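Side-chain contacts in exocyst complex component EXO70 (Saccharomyces cerevisiae, PDB 2B1E), which forms part of the exocyst complex, which tethers secretory vesicles to sites of exocytosis, and helps that complex to assemble: residues 375-380 with 442-447; 381-386 with 414-419; 386-391 with 405-410; 398-403 with 449-454. One frame throughout, in Å; residues are numbered along the deposited sequence.

Contact 1. Residues 375-380 with 442-447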
loop_
_atom_site.group_PDB
_atom_site.type_symbol
_atom_site.label_atom_id
_atom_site.label_comp_id
_atom_site.label_asym_id
_atom_site.label_seq_id
_atom_site.Cartn_x
_atom_site.Cartn_y
_atom_site.Cartn_z
ATOM N N CYS A 375 -15.892 5.613 -1.679
ATOM C CA CYS A 375 -16.155 4.545 -2.636
ATOM C C CYS A 375 -17.613 4.092 -2.580
ATOM O O CYS A 375 -18.254 3.898 -3.617
ATOM C CB CYS A 375 -15.239 3.342 -2.363
ATOM S SG CYS A 375 -13.536 3.510 -2.992
ATOM N N ILE A 376 -18.133 3.913 -1.368
ATOM C CA ILE A 376 -19.513 3.481 -1.201
ATOM C C ILE A 376 -20.465 4.589 -1.644
ATOM O O ILE A 376 -21.511 4.309 -2.225
ATOM C CB ILE A 376 -19.781 3.061 0.259
ATOM C CG1 ILE A 376 -18.902 1.851 0.596
ATOM C CG2 ILE A 376 -21.247 2.690 0.447
ATOM C CD1 ILE A 376 -18.856 1.514 2.075
ATOM N N ASP A 377 -20.097 5.845 -1.390
ATOM C CA ASP A 377 -20.926 6.969 -1.826
ATOM C C ASP A 377 -20.992 6.981 -3.353
ATOM O O ASP A 377 -22.055 7.196 -3.950
ATOM C CB ASP A 377 -20.330 8.308 -1.378
ATOM C CG ASP A 377 -20.714 8.690 0.041
ATOM O OD1 ASP A 377 -21.569 8.013 0.651
ATOM O OD2 ASP A 377 -20.153 9.691 0.540
ATOM N N THR A 378 -19.840 6.769 -3.982
ATOM C CA THR A 378 -19.748 6.780 -5.436
ATOM C C THR A 378 -20.589 5.669 -6.045
ATOM O O THR A 378 -21.241 5.866 -7.066
ATOM C CB THR A 378 -18.275 6.644 -5.893
ATOM O OG1 THR A 378 -17.506 7.692 -5.290
ATOM C CG2 THR A 378 -18.170 6.748 -7.418
ATOM N N LEU A 379 -20.569 4.499 -5.421
ATOM C CA LEU A 379 -21.359 3.371 -5.906
ATOM C C LEU A 379 -22.858 3.686 -5.848
ATOM O O LEU A 379 -23.589 3.507 -6.828
ATOM C CB LEU A 379 -21.074 2.126 -5.061
ATOM C CG LEU A 379 -21.976 0.921 -5.341
ATOM C CD1 LEU A 379 -21.748 0.397 -6.772
ATOM C CD2 LEU A 379 -21.683 -0.157 -4.320
ATOM N N ALA A 380 -23.316 4.150 -4.689
ATOM C CA ALA A 380 -24.724 4.469 -4.505
ATOM C C ALA A 380 -25.229 5.542 -5.467
ATOM O O ALA A 380 -26.230 5.334 -6.154
ATOM C CB ALA A 380 -24.985 4.894 -3.052
ATOM N N HIS A 442 -19.040 4.407 9.567
ATOM C CA HIS A 442 -20.358 3.834 9.801
ATOM C C HIS A 442 -21.446 4.898 9.828
ATOM O O HIS A 442 -22.531 4.691 9.299
ATOM C CB HIS A 442 -20.362 3.049 11.106
ATOM C CG HIS A 442 -19.642 1.744 11.017
ATOM N ND1 HIS A 442 -20.087 0.706 10.229
ATOM C CD2 HIS A 442 -18.508 1.307 11.611
ATOM C CE1 HIS A 442 -19.258 -0.317 10.344
ATOM N NE2 HIS A 442 -18.290 0.022 11.177
ATOM N N SER A 443 -21.155 6.041 10.436
ATOM C CA SER A 443 -22.142 7.108 10.500
ATOM C C SER A 443 -22.449 7.634 9.096
ATOM O O SER A 443 -23.579 8.033 8.811
ATOM C CB SER A 443 -21.649 8.246 11.395
ATOM O OG SER A 443 -20.563 8.930 10.800
ATOM N N ARG A 444 -21.452 7.637 8.217
ATOM C CA ARG A 444 -21.680 8.100 6.849
ATOM C C ARG A 444 -22.558 7.087 6.128
ATOM O O ARG A 444 -23.459 7.460 5.373
ATOM C CB ARG A 444 -20.363 8.267 6.093
ATOM C CG ARG A 444 -19.585 9.516 6.483
ATOM C CD ARG A 444 -18.304 9.667 5.670
ATOM N NE ARG A 444 -18.574 9.813 4.242
ATOM C CZ ARG A 444 -17.643 10.063 3.325
ATOM N NH1 ARG A 444 -16.370 10.200 3.683
ATOM N NH2 ARG A 444 -17.982 10.178 2.047
ATOM N N LEU A 445 -22.292 5.804 6.367
ATOM C CA LEU A 445 -23.074 4.740 5.752
ATOM C C LEU A 445 -24.520 4.805 6.246
ATOM O O LEU A 445 -25.454 4.498 5.501
ATOM C CB LEU A 445 -22.475 3.375 6.091
ATOM C CG LEU A 445 -23.197 2.158 5.511
ATOM C CD1 LEU A 445 -23.259 2.239 3.985
ATOM C CD2 LEU A 445 -22.466 0.903 5.947
ATOM N N GLU A 446 -24.708 5.191 7.505
ATOM C CA GLU A 446 -26.066 5.305 8.027
ATOM C C GLU A 446 -26.732 6.485 7.338
ATOM O O GLU A 446 -27.911 6.424 6.988
ATOM C CB GLU A 446 -26.068 5.501 9.546
ATOM C CG GLU A 446 -25.729 4.234 10.325
ATOM C CD GLU A 446 -26.682 3.082 10.027
ATOM O OE1 GLU A 446 -27.903 3.219 10.276
ATOM O OE2 GLU A 446 -26.214 2.033 9.542
ATOM N N ARG A 447 -25.972 7.555 7.126
ATOM C CA ARG A 447 -26.527 8.717 6.455
ATOM C C ARG A 447 -26.923 8.341 5.032
ATOM O O ARG A 447 -27.942 8.801 4.527
ATOM C CB ARG A 447 -25.528 9.880 6.444
ATOM C CG ARG A 447 -25.489 10.671 7.750
ATOM C CD ARG A 447 -24.917 12.071 7.542
ATOM N NE ARG A 447 -23.459 12.090 7.440
ATOM C CZ ARG A 447 -22.636 11.861 8.461
ATOM N NH1 ARG A 447 -23.123 11.590 9.665
ATOM N NH2 ARG A 447 -21.322 11.920 8.284
#
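Asp377 and Arg444 reach each other because each sends its CG anti to its own carbonyl carbon, with chi1 of -84° in the aspartate and -76° in the arginine. The arginine chain then bends at chi3, which swings the guanidinium across to the carboxylate. NH2 of Arg444 meets OD2 of Asp377 at 2.7 Å, a salt bridge with a hydrogen bond in it. The oxygen lies at the edge of the guanidinium, close to its plane. The nitrogen, in contrast, stands above the carboxylate plane, and the two flat groups are turned 51° apart. The side chains cross at about a right angle. A second, apolar point of contact lies beside this pair: CG2 of Ile376 touches CD1 of Leu445 at 4.1 Å. The backbones stay well apart, with 7.9 Å between CA of Ile376 and CA of Leu445.

Both segments are inner turns of long helices, 364-391 and 440-473, in the all-helical rod of Exo70. The charged pair is buried between them, and its polar atoms have further partners. NH2 of Arg444 also makes a salt bridge with OD1 of Asp374, and NE bonds to OG1 of Thr353. OD2 of Asp377 takes the backbone N of Thr353 as well, so the loop there is tied to both helices. A leucine in place of Arg444 would probably leave the buried carboxylate of Asp377, and that of Asp374, without their cationic mate. Leu448, one turn on from Arg444, packs against both Ile376 and Asp377.

Contact 2. Residues 381-386 with 414-419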
loop_
_atom_site.group_PDB
_atom_site.type_symbol
_atom_site.label_atom_id
_atom_site.label_comp_id
_atom_site.label_asym_id
_atom_site.label_seq_id
_atom_site.Cartn_x
_atom_site.Cartn_y
_atom_site.Cartn_z
ATOM N N VAL A 381 -24.543 6.683 -5.524
ATOM C CA VAL A 381 -24.972 7.777 -6.393
ATOM C C VAL A 381 -24.925 7.408 -7.880
ATOM O O VAL A 381 -25.827 7.757 -8.636
ATOM C CB VAL A 381 -24.129 9.063 -6.148
ATOM C CG1 VAL A 381 -22.704 8.860 -6.620
ATOM C CG2 VAL A 381 -24.763 10.248 -6.862
ATOM N N ASN A 382 -23.880 6.707 -8.307
ATOM C CA ASN A 382 -23.784 6.309 -9.712
ATOM C C ASN A 382 -24.843 5.272 -10.081
ATOM O O ASN A 382 -25.369 5.283 -11.194
ATOM C CB ASN A 382 -22.381 5.808 -10.015
ATOM C CG ASN A 382 -21.436 6.949 -10.311
ATOM O OD1 ASN A 382 -21.353 7.410 -11.450
ATOM N ND2 ASN A 382 -20.746 7.438 -9.282
ATOM N N LEU A 383 -25.167 4.378 -9.153
ATOM C CA LEU A 383 -26.231 3.425 -9.430
ATOM C C LEU A 383 -27.530 4.228 -9.515
ATOM O O LEU A 383 -28.413 3.904 -10.306
ATOM C CB LEU A 383 -26.359 2.385 -8.322
ATOM C CG LEU A 383 -25.372 1.222 -8.341
ATOM C CD1 LEU A 383 -25.602 0.341 -7.130
ATOM C CD2 LEU A 383 -25.534 0.428 -9.639
ATOM N N GLU A 384 -27.649 5.272 -8.697
ATOM C CA GLU A 384 -28.855 6.103 -8.713
ATOM C C GLU A 384 -28.957 6.862 -10.030
ATOM O O GLU A 384 -30.029 6.922 -10.648
ATOM C CB GLU A 384 -28.867 7.134 -7.574
ATOM C CG GLU A 384 -30.284 7.650 -7.321
ATOM C CD GLU A 384 -30.357 9.008 -6.642
ATOM O OE1 GLU A 384 -29.550 9.294 -5.725
ATOM O OE2 GLU A 384 -31.249 9.786 -7.029
ATOM N N ARG A 385 -27.847 7.471 -10.437
ATOM C CA ARG A 385 -27.802 8.219 -11.686
ATOM C C ARG A 385 -28.239 7.329 -12.849
ATOM O O ARG A 385 -29.069 7.723 -13.668
ATOM C CB ARG A 385 -26.386 8.752 -11.940
ATOM C CG ARG A 385 -26.218 9.418 -13.301
ATOM C CD ARG A 385 -24.863 10.091 -13.455
ATOM N NE ARG A 385 -24.736 11.287 -12.623
ATOM C CZ ARG A 385 -24.237 11.307 -11.388
ATOM N NH1 ARG A 385 -23.804 10.188 -10.818
ATOM N NH2 ARG A 385 -24.172 12.450 -10.718
ATOM N N LYS A 386 -27.686 6.125 -12.911
ATOM C CA LYS A 386 -28.037 5.196 -13.970
ATOM C C LYS A 386 -29.510 4.811 -13.909
ATOM O O LYS A 386 -30.176 4.708 -14.936
ATOM C CB LYS A 386 -27.187 3.936 -13.884
ATOM C CG LYS A 386 -27.580 2.915 -14.938
ATOM C CD LYS A 386 -26.818 1.642 -14.803
ATOM C CE LYS A 386 -27.314 0.792 -13.656
ATOM N NZ LYS A 386 -26.569 -0.491 -13.655
ATOM N N GLY A 414 -35.266 4.226 -4.630
ATOM C CA GLY A 414 -34.861 4.104 -3.237
ATOM C C GLY A 414 -34.662 2.646 -2.849
ATOM O O GLY A 414 -33.682 2.284 -2.191
ATOM N N PHE A 415 -35.601 1.804 -3.267
ATOM C CA PHE A 415 -35.550 0.371 -2.979
ATOM C C PHE A 415 -34.317 -0.254 -3.639
ATOM O O PHE A 415 -33.562 -1.001 -3.008
ATOM C CB PHE A 415 -36.829 -0.295 -3.503
ATOM C CG PHE A 415 -36.845 -1.795 -3.342
ATOM C CD1 PHE A 415 -37.034 -2.372 -2.087
ATOM C CD2 PHE A 415 -36.662 -2.628 -4.443
ATOM C CE1 PHE A 415 -37.039 -3.765 -1.927
ATOM C CE2 PHE A 415 -36.667 -4.027 -4.296
ATOM C CZ PHE A 415 -36.856 -4.594 -3.033
ATOM N N PHE A 416 -34.125 0.043 -4.920
ATOM C CA PHE A 416 -32.982 -0.471 -5.673
ATOM C C PHE A 416 -31.655 -0.146 -4.971
ATOM O O PHE A 416 -30.829 -1.038 -4.752
ATOM C CB PHE A 416 -33.027 0.105 -7.100
ATOM C CG PHE A 416 -31.821 -0.212 -7.948
ATOM C CD1 PHE A 416 -31.392 -1.532 -8.133
ATOM C CD2 PHE A 416 -31.140 0.811 -8.596
ATOM C CE1 PHE A 416 -30.300 -1.821 -8.954
ATOM C CE2 PHE A 416 -30.042 0.540 -9.426
ATOM C CZ PHE A 416 -29.619 -0.779 -9.607
ATOM N N ILE A 417 -31.449 1.111 -4.586
ATOM C CA ILE A 417 -30.199 1.478 -3.922
ATOM C C ILE A 417 -30.046 0.748 -2.581
ATOM O O ILE A 417 -28.961 0.258 -2.245
ATOM C CB ILE A 417 -30.102 3.010 -3.681
ATOM C CG1 ILE A 417 -30.260 3.766 -5.008
ATOM C CG2 ILE A 417 -28.742 3.357 -3.058
ATOM C CD1 ILE A 417 -29.264 3.327 -6.105
ATOM N N LEU A 418 -31.128 0.664 -1.814
ATOM C CA LEU A 418 -31.056 -0.018 -0.528
ATOM C C LEU A 418 -30.756 -1.508 -0.681
ATOM O O LEU A 418 -30.038 -2.080 0.139
ATOM C CB LEU A 418 -32.346 0.196 0.265
ATOM C CG LEU A 418 -32.497 1.608 0.844
ATOM C CD1 LEU A 418 -33.918 1.808 1.291
ATOM C CD2 LEU A 418 -31.541 1.828 1.997
ATOM N N MET A 419 -31.271 -2.148 -1.729
ATOM C CA MET A 419 -30.985 -3.570 -1.889
ATOM C C MET A 419 -29.492 -3.763 -2.112
ATOM O O MET A 419 -28.905 -4.751 -1.656
ATOM C CB MET A 419 -31.778 -4.188 -3.053
ATOM C CG MET A 419 -33.258 -4.471 -2.741
ATOM S SD MET A 419 -33.551 -5.625 -1.349
ATOM C CE MET A 419 -33.076 -7.167 -2.116
#
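Phe416 and Ile417 reach from helix 410-429 to Leu383 and Glu384 on helix 364-391, in a roughly antiparallel helix pair of the Exo70 helical rod. The short segments run at 146° to each other, and their axes come within 9.9 Å. The two residues of the second helix use different parts of their side chains. Phe416 sends its ring out with CG anti to the backbone N (chi1 173°). The ring turns an edge to the first helix: CE2 lies 3.8 Å from the carbonyl O of Leu383, which sits near the plane of the ring. CZ, the outer carbon of the ring, is 4.3 Å from CD2 of Leu383.

Ile417 comes in with the end of its longer branch. Its CD1 meets CB of Leu383 at 3.8 Å and CB of Glu384 at 4.1 Å. The methyl group therefore rests against the start of two neighbouring side chains. All four residues are buried. The side chains meet through carbon atoms, and two backbone atoms, O of Leu383 and N of Glu384, are touched as well. The carboxylate of Glu384 is occupied elsewhere. Its OE2 bonds to OH of Tyr455 and NE2 of Gln388, and its OE1 to OH of Tyr452 and N of Ala400. Ile417 also leans on Tyr452 of helix 440-473. Within 381-386, CD1 of Ile417 comes nearest to the backbone at N of Glu384, 3.6 Å away.

Contact 3. Residues 386-391 with 405-410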
loop_
_atom_site.group_PDB
_atom_site.type_symbol
_atom_site.label_atom_id
_atom_site.label_comp_id
_atom_site.label_asym_id
_atom_site.label_seq_id
_atom_site.Cartn_x
_atom_site.Cartn_y
_atom_site.Cartn_z
ATOM N N LYS A 386 -27.686 6.125 -12.911
ATOM C CA LYS A 386 -28.037 5.196 -13.970
ATOM C C LYS A 386 -29.510 4.811 -13.909
ATOM O O LYS A 386 -30.176 4.708 -14.936
ATOM C CB LYS A 386 -27.187 3.936 -13.884
ATOM C CG LYS A 386 -27.580 2.915 -14.938
ATOM C CD LYS A 386 -26.818 1.642 -14.803
ATOM C CE LYS A 386 -27.314 0.792 -13.656
ATOM N NZ LYS A 386 -26.569 -0.491 -13.655
ATOM N N ALA A 387 -30.022 4.610 -12.704
ATOM C CA ALA A 387 -31.420 4.249 -12.537
ATOM C C ALA A 387 -32.322 5.379 -13.037
ATOM O O ALA A 387 -33.319 5.127 -13.705
ATOM C CB ALA A 387 -31.716 3.947 -11.077
ATOM N N GLN A 388 -31.970 6.621 -12.715
ATOM C CA GLN A 388 -32.773 7.757 -13.160
ATOM C C GLN A 388 -32.797 7.869 -14.689
ATOM O O GLN A 388 -33.839 8.141 -15.289
ATOM C CB GLN A 388 -32.257 9.060 -12.530
ATOM C CG GLN A 388 -32.764 9.261 -11.099
ATOM C CD GLN A 388 -32.561 10.675 -10.585
ATOM O OE1 GLN A 388 -32.828 11.643 -11.290
ATOM N NE2 GLN A 388 -32.108 10.796 -9.345
ATOM N N ILE A 389 -31.645 7.657 -15.312
ATOM C CA ILE A 389 -31.529 7.720 -16.769
ATOM C C ILE A 389 -32.307 6.565 -17.402
ATOM O O ILE A 389 -32.857 6.689 -18.498
ATOM C CB ILE A 389 -30.048 7.621 -17.201
ATOM C CG1 ILE A 389 -29.289 8.866 -16.725
ATOM C CG2 ILE A 389 -29.943 7.465 -18.705
ATOM C CD1 ILE A 389 -27.806 8.820 -16.994
ATOM N N ALA A 390 -32.342 5.437 -16.704
ATOM C CA ALA A 390 -33.049 4.259 -17.187
ATOM C C ALA A 390 -34.567 4.434 -17.124
ATOM O O ALA A 390 -35.271 4.022 -18.040
ATOM C CB ALA A 390 -32.635 3.038 -16.369
ATOM N N LEU A 391 -35.067 5.049 -16.052
ATOM C CA LEU A 391 -36.507 5.239 -15.889
ATOM C C LEU A 391 -37.040 6.531 -16.496
ATOM O O LEU A 391 -38.225 6.620 -16.807
ATOM C CB LEU A 391 -36.893 5.198 -14.411
ATOM C CG LEU A 391 -36.607 3.901 -13.656
ATOM C CD1 LEU A 391 -36.884 4.109 -12.186
ATOM C CD2 LEU A 391 -37.444 2.767 -14.217
ATOM N N SER A 405 -39.348 16.606 -7.103
ATOM C CA SER A 405 -40.695 16.368 -7.620
ATOM C C SER A 405 -40.555 15.812 -9.032
ATOM O O SER A 405 -41.385 15.022 -9.482
ATOM C CB SER A 405 -41.514 17.665 -7.649
ATOM O OG SER A 405 -40.993 18.579 -8.599
ATOM N N LYS A 406 -39.494 16.235 -9.717
ATOM C CA LYS A 406 -39.182 15.783 -11.075
ATOM C C LYS A 406 -38.899 14.286 -11.095
ATOM O O LYS A 406 -39.105 13.619 -12.097
ATOM C CB LYS A 406 -37.948 16.515 -11.605
ATOM C CG LYS A 406 -38.238 17.790 -12.367
ATOM C CD LYS A 406 -38.666 17.475 -13.791
ATOM C CE LYS A 406 -38.637 18.717 -14.674
ATOM N NZ LYS A 406 -38.871 18.352 -16.101
ATOM N N ASN A 407 -38.394 13.762 -9.988
ATOM C CA ASN A 407 -38.113 12.336 -9.925
ATOM C C ASN A 407 -39.409 11.618 -9.564
ATOM O O ASN A 407 -39.818 11.616 -8.399
ATOM C CB ASN A 407 -37.050 12.055 -8.870
ATOM C CG ASN A 407 -36.570 10.623 -8.907
ATOM O OD1 ASN A 407 -37.189 9.766 -9.543
ATOM N ND2 ASN A 407 -35.469 10.351 -8.217
ATOM N N LYS A 408 -40.054 11.002 -10.554
ATOM C CA LYS A 408 -41.319 10.311 -10.315
ATOM C C LYS A 408 -41.141 8.859 -9.864
ATOM O O LYS A 408 -42.122 8.169 -9.613
ATOM C CB LYS A 408 -42.187 10.313 -11.584
ATOM C CG LYS A 408 -42.313 11.664 -12.309
ATOM C CD LYS A 408 -43.003 12.720 -11.467
ATOM C CE LYS A 408 -43.074 14.065 -12.222
ATOM N NZ LYS A 408 -43.536 15.165 -11.333
ATOM N N HIS A 409 -39.900 8.401 -9.751
ATOM C CA HIS A 409 -39.638 7.011 -9.382
ATOM C C HIS A 409 -38.822 6.841 -8.103
ATOM O O HIS A 409 -38.067 5.878 -7.976
ATOM C CB HIS A 409 -38.896 6.339 -10.540
ATOM C CG HIS A 409 -39.567 6.530 -11.864
ATOM N ND1 HIS A 409 -40.574 5.703 -12.310
ATOM C CD2 HIS A 409 -39.426 7.495 -12.806
ATOM C CE1 HIS A 409 -41.031 6.153 -13.467
ATOM N NE2 HIS A 409 -40.351 7.237 -13.790
ATOM N N LYS A 410 -38.981 7.752 -7.155
ATOM C CA LYS A 410 -38.189 7.677 -5.935
ATOM C C LYS A 410 -38.392 6.411 -5.116
ATOM O O LYS A 410 -37.441 5.889 -4.534
ATOM C CB LYS A 410 -38.424 8.932 -5.084
ATOM C CG LYS A 410 -37.965 10.201 -5.804
ATOM C CD LYS A 410 -37.949 11.436 -4.914
ATOM C CE LYS A 410 -39.352 11.941 -4.642
ATOM N NZ LYS A 410 -40.077 12.172 -5.910
#
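An Asx turn leading into the N-cap of helix 410-429 packs here against the last turn of helix 364-391, with Leu391 and His409 making the main touch. CB of Leu391 sits over one face of the His409 ring, 3.9 Å from its centroid and 16° off the ring normal. This is a CH-pi contact. CD1 of the same leucine comes 3.4 Å from CB of His409, so the leucine reaches from the root of the histidine onto its ring. The opposite face of the ring carries CB of Lys408, offset toward the rim.

Gln388 and Asn407 meet one helical turn earlier. Their side chains cross at about a right angle, with the amide planes 37° apart. NE2 of Gln388 lies 3.6 Å from ND2 of Asn407, and the two nitrogens are not bonded to each other. The glutamine amide is engaged elsewhere: NE2 bonds to OE2 of Glu384, and OE1 takes the backbone N of Asp398. Asn407 uses its other amide atom. With CG anti to its backbone N (chi1 -171°), it brings OD1 to within 3.0 Å of N of His409. Its carbonyl O is gripped by NZ of Lys410 at 2.6 Å. These bonds shape the chain just ahead of helix 410-429. The Asx turn runs from Asn407 to His409, and His409 holds the N-cap position where that helix starts.

Contact 4. Residues 398-403 with 449-454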
loop_
_atom_site.group_PDB
_atom_site.type_symbol
_atom_site.label_atom_id
_atom_site.label_comp_id
_atom_site.label_asym_id
_atom_site.label_seq_id
_atom_site.Cartn_x
_atom_site.Cartn_y
_atom_site.Cartn_z
ATOM N N ASP A 398 -31.306 13.983 -11.048
ATOM C CA ASP A 398 -31.169 14.833 -9.875
ATOM C C ASP A 398 -30.945 13.880 -8.710
ATOM O O ASP A 398 -31.870 13.537 -7.980
ATOM C CB ASP A 398 -32.428 15.681 -9.655
ATOM C CG ASP A 398 -32.312 16.581 -8.434
ATOM O OD1 ASP A 398 -31.168 16.859 -8.013
ATOM O OD2 ASP A 398 -33.354 17.018 -7.901
ATOM N N VAL A 399 -29.701 13.438 -8.561
ATOM C CA VAL A 399 -29.337 12.487 -7.521
ATOM C C VAL A 399 -29.213 13.110 -6.142
ATOM O O VAL A 399 -29.077 14.332 -6.002
ATOM C CB VAL A 399 -27.993 11.784 -7.845
ATOM C CG1 VAL A 399 -28.084 11.077 -9.197
ATOM C CG2 VAL A 399 -26.848 12.803 -7.836
ATOM N N ALA A 400 -29.246 12.249 -5.129
ATOM C CA ALA A 400 -29.121 12.668 -3.742
ATOM C C ALA A 400 -30.144 13.723 -3.372
ATOM O O ALA A 400 -29.838 14.664 -2.645
ATOM C CB ALA A 400 -27.716 13.193 -3.481
ATOM N N ASN A 401 -31.358 13.580 -3.877
ATOM C CA ASN A 401 -32.398 14.539 -3.555
ATOM C C ASN A 401 -33.732 13.842 -3.347
ATOM O O ASN A 401 -34.482 13.626 -4.290
ATOM C CB ASN A 401 -32.518 15.593 -4.659
ATOM C CG ASN A 401 -33.604 16.612 -4.370
ATOM O OD1 ASN A 401 -34.110 16.689 -3.246
ATOM N ND2 ASN A 401 -33.961 17.409 -5.377
ATOM N N PRO A 402 -34.035 13.465 -2.094
ATOM C CA PRO A 402 -35.272 12.785 -1.699
ATOM C C PRO A 402 -36.537 13.615 -1.940
ATOM O O PRO A 402 -37.642 13.082 -1.909
ATOM C CB PRO A 402 -35.062 12.518 -0.208
ATOM C CG PRO A 402 -33.582 12.385 -0.091
ATOM C CD PRO A 402 -33.073 13.489 -0.978
ATOM N N ASN A 403 -36.367 14.914 -2.178
ATOM C CA ASN A 403 -37.498 15.812 -2.392
ATOM C C ASN A 403 -37.731 16.230 -3.835
ATOM O O ASN A 403 -38.535 17.122 -4.101
ATOM C CB ASN A 403 -37.327 17.072 -1.540
ATOM C CG ASN A 403 -37.090 16.755 -0.083
ATOM O OD1 ASN A 403 -37.908 16.103 0.561
ATOM N ND2 ASN A 403 -35.958 17.211 0.444
ATOM N N LYS A 449 -27.901 5.353 3.914
ATOM C CA LYS A 449 -29.111 4.546 3.966
ATOM C C LYS A 449 -30.356 5.370 4.266
ATOM O O LYS A 449 -31.420 5.113 3.710
ATOM C CB LYS A 449 -28.968 3.434 5.007
ATOM C CG LYS A 449 -27.766 2.522 4.761
ATOM C CD LYS A 449 -27.787 1.282 5.655
ATOM C CE LYS A 449 -27.922 1.639 7.120
ATOM N NZ LYS A 449 -27.913 0.430 7.994
ATOM N N LYS A 450 -30.230 6.362 5.141
ATOM C CA LYS A 450 -31.381 7.190 5.466
ATOM C C LYS A 450 -31.846 7.980 4.251
ATOM O O LYS A 450 -33.042 8.225 4.086
ATOM C CB LYS A 450 -31.045 8.128 6.632
ATOM C CG LYS A 450 -30.886 7.369 7.942
ATOM C CD LYS A 450 -30.373 8.246 9.073
ATOM C CE LYS A 450 -30.090 7.388 10.301
ATOM N NZ LYS A 450 -29.452 8.167 11.389
ATOM N N ARG A 451 -30.907 8.379 3.400
ATOM C CA ARG A 451 -31.253 9.134 2.194
ATOM C C ARG A 451 -32.204 8.311 1.336
ATOM O O ARG A 451 -33.244 8.807 0.905
ATOM C CB ARG A 451 -29.998 9.464 1.373
ATOM C CG ARG A 451 -30.279 10.171 0.044
ATOM C CD ARG A 451 -29.088 10.056 -0.918
ATOM N NE ARG A 451 -27.892 10.730 -0.409
ATOM C CZ ARG A 451 -26.694 10.654 -0.979
ATOM N NH1 ARG A 451 -26.528 9.928 -2.079
ATOM N NH2 ARG A 451 -25.663 11.318 -0.463
ATOM N N TYR A 452 -31.855 7.044 1.106
ATOM C CA TYR A 452 -32.684 6.184 0.276
ATOM C C TYR A 452 -33.902 5.628 1.002
ATOM O O TYR A 452 -34.878 5.221 0.367
ATOM C CB TYR A 452 -31.806 5.098 -0.374
ATOM C CG TYR A 452 -30.817 5.746 -1.320
ATOM C CD1 TYR A 452 -31.260 6.367 -2.491
ATOM C CD2 TYR A 452 -29.471 5.887 -0.976
ATOM C CE1 TYR A 452 -30.400 7.125 -3.281
ATOM C CE2 TYR A 452 -28.599 6.642 -1.767
ATOM C CZ TYR A 452 -29.071 7.263 -2.914
ATOM O OH TYR A 452 -28.226 8.048 -3.681
ATOM N N ILE A 453 -33.862 5.621 2.332
ATOM C CA ILE A 453 -35.032 5.204 3.094
ATOM C C ILE A 453 -35.985 6.364 2.820
ATOM O O ILE A 453 -37.168 6.177 2.548
ATOM C CB ILE A 453 -34.746 5.148 4.614
ATOM C CG1 ILE A 453 -33.946 3.885 4.952
ATOM C CG2 ILE A 453 -36.060 5.207 5.397
ATOM C CD1 ILE A 453 -33.210 3.958 6.308
ATOM N N SER A 454 -35.437 7.577 2.870
ATOM C CA SER A 454 -36.223 8.778 2.620
ATOM C C SER A 454 -36.833 8.750 1.207
ATOM O O SER A 454 -37.970 9.179 1.012
ATOM C CB SER A 454 -35.353 10.027 2.819
ATOM O OG SER A 454 -36.175 11.159 3.055
#
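The loop 398-403 runs up to helix 440-473, and its backbone comes nearest at Pro402 and Ser454, with CA atoms 6.0 Å apart. Ala400 and Arg451 make the first side-chain contact. CB of Ala400 sits over the centre of one guanidinium face, 3.7 Å from CZ of Arg451. The arginine has CG anti to its backbone N (chi1 176°) and bends at chi3, which lays the flat group beneath the alanine methyl. NH1 of Arg451 bonds in the guanidinium plane to OH of Tyr452 at 3.0 Å, and this helps to fix the rotation of the group.

Pro402 rests on the helix nearby. Its CG is 3.7 Å from O of Arg451 and 4.0 Å from CG of the same residue. CB of the proline is 3.7 Å from OG of Ser454, a hydroxyl that bonds to NH2 of Arg461. Within the loop, Asn401 forms an Asx turn with N of Asn403, and its ND2 bonds to OD2 of Asp398. A serine in place of Arg451 would probably open a gap under the Ala400 methyl and leave OH of Tyr452 without one of its partners.

Across these two segments the touch is by van der Waals contact. Polar ties from nearby add to it, from N of Asn401 to OH of Tyr455 and from O of Pro402 to OG of Ser458. The loop is thus probably held by shape and by bonds from its backbone to side-chain hydroxyls, while the arginine gives its flat face to Ala400 and an N-H of NH1, in its plane, to OH of Tyr452.

Overall arrangement
The four contacts gather in one part of the C-terminal family region, on the same side of the chain's centre. Contacts 1, 2 and 3 follow one another along helix 364-391. Contact 3 closes the shortest chain segment, within the span of contact 2, which lies within that of contact 1. Contact 4 crosses all three in chain order and shares helix 440-473 with contact 1. Centres of contacts 2 and 4 are about 9 Å apart, and those of contacts 1 and 3 about 20 Å. Glu384 joins contacts 2 and 4, and Gln388 joins 3 and 4. Three helices and the loop between two of them thus form one continuous packed unit.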